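Long-range contacts in glycosyl transferase (Staphylococcus aureus, PDB 5TZJ), which is a family 2 glycosyl transferase with a TarS-type linker domain, held here with uridine-diphosphate-N-acetylglucosamine bound in a pocket: residues Phe89-Asp94 with Ala199-Thr204; Val115-Met120 with Pro153-Arg158. All blocks are in the same frame, centred on the assembly; numbering follows the deposited sequence.

Contact 1: residues Phe89-Asp94 with Ala199-Thr204; sequences FVDSDD and AYYYAT. With UD1 (uridine-diphosphate-N-acetylglucosamine), chain C.
F89 and V90 run along the ring of Y201 where strand 86-89 of the GT-A-type domain ends and the DxD-like loop D91-S92-D93 begins. The carbonyl O of F89 lies 3.7 Å from Y201 CE2, and V90 turns both methyls to the same ring corner, CG1 the nearer at 3.8 Å from CE2. D91 gives its backbone N-H to Y201 OH, a nearly straight bond of 3.1 Å at 172°. Its carboxylate faces the ligand: D91 OD2 accepts from the sugar hydroxyl O3' of UD1 at 2.6 Å, while OD1 is salt-bridged to R75. S92 turns away from strand 201-203 toward the ribose, its N donating to UD1 O3B at 2.8 Å. D93 sends its carboxylate towards the diphosphate, where its OD2 is salt-bridged to R206. A type I turn from D91 to D94, closed by D94 N to D91 O, brings the last aspartate back onto the strand. With CG anti to its carbonyl carbon (chi1 -59°), D94 spreads its two oxygens over different partners. D94 OD1 takes the backbone N-H of T204 at 3.1 Å from above the carboxylate plane, and a water near T204 O also lies within bonding distance of it. D94 OD2 meets the phenol at the ring edge, the carboxylate turned 79° from the ring plane, and its anti lone pair accepts Y201 OH at 2.5 Å.

Contact 2: residues Val115-Met120 with Pro153-Arg158; sequences VLLIKM and PTKIYR
L116 and I156 form the hydrogen-bonded pair of an antiparallel strand pairing, 115-118 against 156-158, inside the mixed sheet of the glycosyl transferase domain. L116 N donates to I156 O at 2.7 Å and I156 N returns a bond to L116 O at 3.0 Å; the two side chains share one face, CB to CB, beneath helix 100-111. On the other face V115 and Y157 lie side by side, CG2 of the valine 4.1 Å from CD1 of the Y157 ring, whose hydroxyl is bonded to T182.

K155 lies alongside L117, the two side chains pointing the same way. K155 CB sits 3.6 Å from L116 O. With CG anti to the carbonyl carbon (chi1 -52°), the chain then runs extended beside the leucine: CD nears L117 CG, and K155 CE lies 3.9 Å from both L117 CG and CD2. A bend at chi4 (61°) turns NZ to S152 O and T150 OG1, which hold the ammonium among polar atoms while its methylenes pack on leucine.

Past the L116-I156 pair a water links the two segments, accepting from I118 N and donating to T154 O at 2.8 Å. Last, M120 crosses T154 at about a right angle, its CE methyl 3.8 Å from T154 OG1, itself hydrogen-bonded to S152 OG.

Overall arrangement
Contact 2 is nested along the chain within the loop closed by contact 1, and their centres lie 11 Å apart. Strand 115-122 joins them: it pairs antiparallel with 156-158 and parallel with 201-203. K119 O, at the join, probably accepts from both Y200 N at 2.9 Å and Y201 N at 3.0 Å. The second bridge is packing, F89 CB against P153 O at 3.2 Å and Y201 OH against T154 CG2 at 3.3 Å. Both contacts reach the UD1 pocket: 89-94 supplies D91, S92 and D93, whereas contact 2 adds P153 and the side chain of M120, about 4 Å from the ligand at nearest atoms.

Contact 1: residues Phe89-Asp94 with Ala199-Thr204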
# COMPACT_ATOMS: atom_id res chain seq x y z
N PHE A 89 -10.11 4.75 -6.44
CA PHE A 89 -10.52 4.51 -5.06
C PHE A 89 -10.27 5.76 -4.22
O PHE A 89 -9.15 6.27 -4.17
CB PHE A 89 -9.75 3.32 -4.46
CG PHE A 89 -9.98 2.03 -5.17
CD1 PHE A 89 -11.10 1.21 -4.86
CD2 PHE A 89 -9.14 1.64 -6.20
CE1 PHE A 89 -11.31 0.01 -5.53
CE2 PHE A 89 -9.34 0.44 -6.87
CZ PHE A 89 -10.43 -0.38 -6.54
N VAL A 90 -11.31 6.25 -3.56
CA VAL A 90 -11.18 7.37 -2.65
C VAL A 90 -11.79 6.98 -1.32
O VAL A 90 -12.95 6.55 -1.28
CB VAL A 90 -11.88 8.63 -3.17
CG1 VAL A 90 -11.53 9.80 -2.23
CG2 VAL A 90 -11.47 8.88 -4.59
N ASP A 91 -11.06 7.21 -0.25
CA ASP A 91 -11.58 6.91 1.07
C ASP A 91 -12.51 8.01 1.57
O ASP A 91 -12.43 9.18 1.15
CB ASP A 91 -10.44 6.70 2.05
CG ASP A 91 -9.70 5.43 1.76
OD1 ASP A 91 -10.30 4.55 1.05
OD2 ASP A 91 -8.57 5.30 2.24
N SER A 92 -13.43 7.60 2.45
CA SER A 92 -14.59 8.42 2.77
C SER A 92 -14.21 9.74 3.45
O SER A 92 -14.99 10.69 3.40
CB SER A 92 -15.55 7.62 3.65
OG SER A 92 -14.94 7.25 4.87
N ASP A 93 -13.05 9.81 4.09
CA ASP A 93 -12.59 11.01 4.77
C ASP A 93 -11.61 11.82 3.92
O ASP A 93 -10.99 12.76 4.44
CB ASP A 93 -11.94 10.62 6.10
CG ASP A 93 -10.83 9.57 5.91
OD1 ASP A 93 -10.66 9.08 4.76
OD2 ASP A 93 -10.16 9.20 6.91
N ASP A 94 -11.44 11.49 2.64
CA ASP A 94 -10.55 12.25 1.75
C ASP A 94 -11.39 13.01 0.71
O ASP A 94 -12.61 12.93 0.70
CB ASP A 94 -9.53 11.32 1.09
CG ASP A 94 -8.66 10.58 2.11
OD1 ASP A 94 -8.48 11.12 3.23
OD2 ASP A 94 -8.18 9.46 1.80
N ALA A 199 -1.83 19.00 -6.88
CA ALA A 199 -2.29 18.14 -5.80
C ALA A 199 -3.65 17.57 -6.19
O ALA A 199 -4.63 18.30 -6.24
CB ALA A 199 -2.35 18.93 -4.50
N TYR A 200 -3.70 16.27 -6.49
CA TYR A 200 -4.97 15.65 -6.89
C TYR A 200 -5.70 14.95 -5.75
O TYR A 200 -6.90 15.17 -5.55
CB TYR A 200 -4.74 14.65 -8.04
CG TYR A 200 -4.31 15.35 -9.32
CD1 TYR A 200 -5.23 16.03 -10.13
CD2 TYR A 200 -2.97 15.37 -9.70
CE1 TYR A 200 -4.84 16.69 -11.30
CE2 TYR A 200 -2.56 16.05 -10.85
CZ TYR A 200 -3.49 16.69 -11.66
OH TYR A 200 -3.08 17.32 -12.81
N TYR A 201 -5.00 14.11 -5.00
CA TYR A 201 -5.62 13.33 -3.94
C TYR A 201 -5.28 13.97 -2.58
O TYR A 201 -4.13 13.94 -2.13
CB TYR A 201 -5.16 11.86 -4.02
CG TYR A 201 -5.98 10.97 -3.11
CD1 TYR A 201 -5.71 10.91 -1.76
CD2 TYR A 201 -7.06 10.23 -3.61
CE1 TYR A 201 -6.50 10.16 -0.91
CE2 TYR A 201 -7.82 9.46 -2.77
CZ TYR A 201 -7.54 9.43 -1.42
OH TYR A 201 -8.32 8.67 -0.57
N TYR A 202 -6.29 14.52 -1.92
CA TYR A 202 -6.12 15.08 -0.58
C TYR A 202 -6.46 14.03 0.48
O TYR A 202 -7.61 13.55 0.57
CB TYR A 202 -6.98 16.33 -0.39
CG TYR A 202 -6.65 17.40 -1.38
CD1 TYR A 202 -7.32 17.47 -2.59
CD2 TYR A 202 -5.67 18.33 -1.11
CE1 TYR A 202 -7.03 18.46 -3.52
CE2 TYR A 202 -5.37 19.34 -2.03
CZ TYR A 202 -6.05 19.39 -3.23
OH TYR A 202 -5.76 20.36 -4.15
N ALA A 203 -5.48 13.70 1.30
CA ALA A 203 -5.63 12.72 2.37
C ALA A 203 -5.64 13.46 3.70
O ALA A 203 -4.71 14.20 4.02
CB ALA A 203 -4.51 11.68 2.29
N THR A 204 -6.73 13.30 4.45
CA THR A 204 -6.94 14.00 5.71
C THR A 204 -6.47 13.16 6.90
O THR A 204 -6.19 11.97 6.78
CB THR A 204 -8.42 14.35 5.88
OG1 THR A 204 -9.20 13.16 5.70
CG2 THR A 204 -8.84 15.41 4.87
C1' UD1 C . -5.13 4.20 4.92
C2' UD1 C . -5.18 4.07 3.40
C3' UD1 C . -6.45 3.35 3.08
C4' UD1 C . -6.26 1.94 3.51
C5' UD1 C . -6.25 1.93 5.04
C6' UD1 C . -6.02 0.53 5.56
C7' UD1 C . -3.81 5.92 2.40
C8' UD1 C . -2.56 5.12 2.72
N2' UD1 C . -5.11 5.40 2.75
O1' UD1 C . -6.17 5.03 5.27
O3' UD1 C . -6.81 3.48 1.68
O4' UD1 C . -7.29 1.13 2.99
O5' UD1 C . -5.18 2.83 5.56
O6' UD1 C . -5.00 -0.09 4.82
O7' UD1 C . -3.74 6.97 1.88
N1 UD1 C . -13.81 1.43 5.99
C2 UD1 C . -14.80 0.37 5.66
N3 UD1 C . -15.13 -0.70 6.64
C4 UD1 C . -14.45 -0.70 7.94
C5 UD1 C . -13.44 0.36 8.26
C6 UD1 C . -13.13 1.42 7.28
O2 UD1 C . -15.33 0.39 4.61
O4 UD1 C . -14.72 -1.55 8.72
C1B UD1 C . -13.48 2.42 4.99
C2B UD1 C . -13.41 3.95 5.54
O2' UD1 C . -14.79 4.50 5.59
C3B UD1 C . -12.59 4.56 4.68
C4B UD1 C . -11.61 3.48 4.19
O4B UD1 C . -12.26 2.13 4.55
O3B UD1 C . -13.33 5.03 3.45
C5B UD1 C . -10.33 3.51 4.80
O5B UD1 C . -10.46 3.36 6.19
PA UD1 C . -9.70 4.50 7.12
O1A UD1 C . -10.18 4.40 8.55
O2A UD1 C . -9.94 5.88 6.55
O3A UD1 C . -8.09 4.10 6.97
PB UD1 C . -6.80 5.13 6.80
O1B UD1 C . -7.13 6.58 7.06
O2B UD1 C . -5.89 4.61 7.90
O HOH W 1 -7.51 9.63 5.47

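Contact 2: residues Val115-Met120 with Pro153-Arg158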
# COMPACT_ATOMS: atom_id res chain seq x y z
N VAL A 115 -2.13 1.86 -14.98
CA VAL A 115 -2.17 2.32 -13.60
C VAL A 115 -1.67 3.75 -13.63
O VAL A 115 -0.59 4.02 -14.17
CB VAL A 115 -1.30 1.43 -12.67
CG1 VAL A 115 -1.15 2.01 -11.27
CG2 VAL A 115 -1.86 0.02 -12.63
N LEU A 116 -2.45 4.68 -13.08
CA LEU A 116 -2.04 6.09 -13.06
C LEU A 116 -1.94 6.53 -11.60
O LEU A 116 -2.94 6.59 -10.90
CB LEU A 116 -3.01 6.98 -13.83
CG LEU A 116 -2.78 8.50 -13.86
CD1 LEU A 116 -1.36 8.94 -14.39
CD2 LEU A 116 -3.84 9.17 -14.70
N LEU A 117 -0.72 6.82 -11.17
CA LEU A 117 -0.51 7.42 -9.86
C LEU A 117 -0.85 8.90 -9.98
O LEU A 117 -0.49 9.53 -10.97
CB LEU A 117 0.95 7.25 -9.41
CG LEU A 117 1.31 5.86 -8.84
CD1 LEU A 117 1.49 4.83 -9.94
CD2 LEU A 117 2.54 5.90 -7.92
N ILE A 118 -1.52 9.44 -8.96
CA ILE A 118 -1.86 10.86 -8.96
C ILE A 118 -1.34 11.49 -7.67
O ILE A 118 -1.43 10.89 -6.60
CB ILE A 118 -3.37 11.09 -9.12
CG1 ILE A 118 -4.15 10.33 -8.04
CG2 ILE A 118 -3.80 10.72 -10.54
CD1 ILE A 118 -5.65 10.63 -8.11
N LYS A 119 -0.75 12.67 -7.80
CA LYS A 119 -0.01 13.26 -6.69
C LYS A 119 -0.94 13.50 -5.51
O LYS A 119 -2.05 14.01 -5.67
CB LYS A 119 0.66 14.57 -7.13
CG LYS A 119 1.39 15.25 -5.99
CD LYS A 119 1.86 16.64 -6.35
CE LYS A 119 2.88 16.62 -7.44
NZ LYS A 119 3.26 18.03 -7.83
N MET A 120 -0.47 13.16 -4.31
CA MET A 120 -1.27 13.34 -3.12
C MET A 120 -0.78 14.53 -2.29
O MET A 120 0.37 14.97 -2.42
CB MET A 120 -1.28 12.07 -2.27
CG MET A 120 -1.34 10.77 -3.06
SD MET A 120 -0.95 9.35 -2.01
CE MET A 120 -2.22 9.58 -0.76
N PRO A 153 -4.43 2.29 -2.29
CA PRO A 153 -5.25 2.11 -3.49
C PRO A 153 -5.75 3.42 -4.10
O PRO A 153 -6.57 3.38 -5.03
CB PRO A 153 -6.41 1.25 -2.96
CG PRO A 153 -6.60 1.72 -1.54
CD PRO A 153 -5.18 2.03 -1.04
N THR A 154 -5.26 4.56 -3.60
CA THR A 154 -5.77 5.90 -3.98
C THR A 154 -5.12 6.36 -5.29
O THR A 154 -4.45 7.40 -5.35
CB THR A 154 -5.47 6.87 -2.85
OG1 THR A 154 -4.04 6.88 -2.63
CG2 THR A 154 -6.17 6.41 -1.59
N LYS A 155 -5.31 5.53 -6.31
CA LYS A 155 -4.74 5.65 -7.64
C LYS A 155 -5.84 5.28 -8.63
O LYS A 155 -6.92 4.81 -8.26
CB LYS A 155 -3.53 4.73 -7.82
CG LYS A 155 -2.45 4.87 -6.69
CD LYS A 155 -1.46 3.70 -6.71
CE LYS A 155 -0.21 4.00 -5.83
NZ LYS A 155 -0.59 4.21 -4.42
N ILE A 156 -5.54 5.48 -9.91
CA ILE A 156 -6.43 5.12 -10.99
C ILE A 156 -5.93 3.84 -11.63
O ILE A 156 -4.74 3.73 -12.01
CB ILE A 156 -6.53 6.27 -12.01
CG1 ILE A 156 -7.15 7.49 -11.31
CG2 ILE A 156 -7.37 5.88 -13.25
CD1 ILE A 156 -7.31 8.70 -12.23
N TYR A 157 -6.85 2.87 -11.77
CA TYR A 157 -6.52 1.56 -12.33
C TYR A 157 -7.45 1.24 -13.48
O TYR A 157 -8.66 1.47 -13.39
CB TYR A 157 -6.65 0.46 -11.33
CG TYR A 157 -5.93 0.66 -10.01
CD1 TYR A 157 -4.79 -0.09 -9.73
CD2 TYR A 157 -6.40 1.56 -9.04
CE1 TYR A 157 -4.13 0.05 -8.53
CE2 TYR A 157 -5.73 1.71 -7.82
CZ TYR A 157 -4.61 0.93 -7.57
OH TYR A 157 -3.91 1.02 -6.38
N ARG A 158 -6.91 0.66 -14.56
CA ARG A 158 -7.77 0.23 -15.65
C ARG A 158 -8.64 -0.92 -15.15
O ARG A 158 -8.12 -1.88 -14.57
CB ARG A 158 -6.97 -0.21 -16.87
CG ARG A 158 -7.85 -0.57 -18.09
CD ARG A 158 -6.95 -1.09 -19.22
NE ARG A 158 -6.03 -0.04 -19.67
CZ ARG A 158 -6.35 0.88 -20.60
NH1 ARG A 158 -7.56 0.88 -21.15
NH2 ARG A 158 -5.45 1.80 -20.96
O HOH W 2 -2.03 8.33 -6.33